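Local coordinates for peptidoglycan synthetase penicillin-binding protein 3 (Bifidobacterium adolescentis, PDB 4YE5) that probably binds penicillin and, as a probably membrane-anchored transpeptidase-family protein, is thought to cross-link peptidoglycan during cell wall synthesis, at residues A[331-334]-A[340-343]. Residues are numbered along the deposited sequence; the frame is centred on the assembly and turned at random.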
loop_
_atom_site.group_PDB
_atom_site.type_symbol
_atom_site.label_atom_id
_atom_site.label_comp_id
_atom_site.label_asym_id
_atom_site.label_seq_id
_atom_site.Cartn_x
_atom_site.Cartn_y
_atom_site.Cartn_z
ATOM N N GLU A 331 -14.797 42.345 -2.827
ATOM C CA GLU A 331 -15.494 41.460 -3.754
ATOM C C GLU A 331 -16.855 41.005 -3.246
ATOM O O GLU A 331 -17.043 40.798 -2.042
ATOM C CB GLU A 331 -14.625 40.240 -4.067
ATOM C CG GLU A 331 -13.321 40.563 -4.768
ATOM C CD GLU A 331 -13.478 40.750 -6.268
ATOM O OE1 GLU A 331 -12.459 40.617 -6.979
ATOM O OE2 GLU A 331 -14.605 41.026 -6.740
ATOM N N HIS A 332 -17.791 40.847 -4.183
ATOM C CA HIS A 332 -19.154 40.413 -3.893
ATOM C C HIS A 332 -19.275 38.917 -4.159
ATOM O O HIS A 332 -19.767 38.502 -5.209
ATOM C CB HIS A 332 -20.155 41.158 -4.776
ATOM C CG HIS A 332 -20.363 42.591 -4.393
ATOM N ND1 HIS A 332 -21.321 43.388 -4.982
ATOM C CD2 HIS A 332 -19.737 43.373 -3.477
ATOM C CE1 HIS A 332 -21.278 44.595 -4.451
ATOM N NE2 HIS A 332 -20.324 44.613 -3.535
ATOM N N TRP A 333 -18.824 38.113 -3.204
ATOM C CA TRP A 333 -18.821 36.663 -3.344
ATOM C C TRP A 333 -19.837 36.009 -2.423
ATOM O O TRP A 333 -20.060 36.481 -1.305
ATOM C CB TRP A 333 -17.433 36.113 -3.026
ATOM C CG TRP A 333 -16.377 36.478 -4.048
ATOM C CD1 TRP A 333 -16.573 36.750 -5.369
ATOM C CD2 TRP A 333 -14.963 36.610 -3.819
ATOM N NE1 TRP A 333 -15.372 37.041 -5.980
ATOM C CE2 TRP A 333 -14.371 36.964 -5.049
ATOM C CE3 TRP A 333 -14.146 36.458 -2.693
ATOM C CZ2 TRP A 333 -12.993 37.179 -5.189
ATOM C CZ3 TRP A 333 -12.770 36.668 -2.834
ATOM C CH2 TRP A 333 -12.214 37.020 -4.077
ATOM N N THR A 334 -20.452 34.928 -2.889
ATOM C CA THR A 334 -21.234 34.076 -2.001
ATOM C C THR A 334 -20.298 33.144 -1.246
ATOM O O THR A 334 -19.092 33.138 -1.489
ATOM C CB THR A 334 -22.210 33.211 -2.778
ATOM O OG1 THR A 334 -21.468 32.352 -3.653
ATOM C CG2 THR A 334 -23.204 34.099 -3.573
ATOM N N GLU A 340 -14.489 28.872 -4.229
ATOM C CA GLU A 340 -14.022 28.916 -5.608
ATOM C C GLU A 340 -12.808 29.844 -5.783
ATOM O O GLU A 340 -11.880 29.559 -6.555
ATOM C CB GLU A 340 -15.160 29.391 -6.512
ATOM C CG GLU A 340 -14.755 29.547 -7.951
ATOM C CD GLU A 340 -15.293 30.820 -8.572
ATOM O OE1 GLU A 340 -15.920 31.632 -7.846
ATOM O OE2 GLU A 340 -15.079 31.005 -9.789
ATOM N N GLN A 341 -12.816 30.950 -5.052
ATOM C CA GLN A 341 -11.744 31.940 -5.163
ATOM C C GLN A 341 -10.623 31.709 -4.154
ATOM O O GLN A 341 -9.698 32.502 -4.075
ATOM C CB GLN A 341 -12.316 33.345 -4.989
ATOM C CG GLN A 341 -13.401 33.679 -6.029
ATOM C CD GLN A 341 -12.808 34.202 -7.330
ATOM O OE1 GLN A 341 -11.591 34.345 -7.453
ATOM N NE2 GLN A 341 -13.664 34.497 -8.297
ATOM N N SER A 342 -10.703 30.621 -3.389
ATOM C CA SER A 342 -9.677 30.318 -2.394
ATOM C C SER A 342 -9.441 31.493 -1.427
ATOM O O SER A 342 -8.315 31.791 -1.070
ATOM C CB SER A 342 -8.349 29.941 -3.075
ATOM O OG SER A 342 -8.530 28.871 -3.998
ATOM N N SER A 343 -10.500 32.152 -0.990
ATOM C CA SER A 343 -10.316 33.338 -0.159
ATOM C C SER A 343 -10.206 33.014 1.328
ATOM O O SER A 343 -11.214 32.737 1.998
ATOM C CB SER A 343 -11.439 34.335 -0.394
ATOM O OG SER A 343 -11.361 35.421 0.523
#
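Ser343 OG, gripped by the carboxylate of Asp324 and the backbone N of Gly346, lies in the plane of the Trp333 indole at its edge, 3.8 Å from Trp333 CZ3. The hydroxyl swings anti to its own backbone N, from where it N-caps helix 344-350; the methylene that carries it makes the closer touch, Ser343 CB to Trp333 CZ3 at 3.6 Å, coming in obliquely. Gln341 covers one face of the indole. Its CG stands over the six-membered ring, 3.8 Å from the centroid and 21° off the normal, a CH-pi contact displaced toward the rim. The chain bends at chi2 (-85°), and the amide ends nearly parallel to the ring, the two planes 8° apart, with Gln341 CD 3.7 Å from Trp333 CZ2. On the opposite face the CB of Glu331 sits over the ring centre, so the indole is sandwiched between aliphatic carbons of its own strand and of the loop; His328 packs edge-to-face against the same indole. Strand 331-334, paired antiparallel with 308-311, is thereby joined to the turn between helices 335-340 and 344-350 in the transpeptidase domain. Helix 335-340 ends in a Schellman motif, with Ser342 at positive phi, and Ser342 OG makes a weak hydrogen bond to Ser287 OG. Ser287 and Lys290 fit the SxxK pattern of penicillin-binding proteins, which probably places the loop beside the active site.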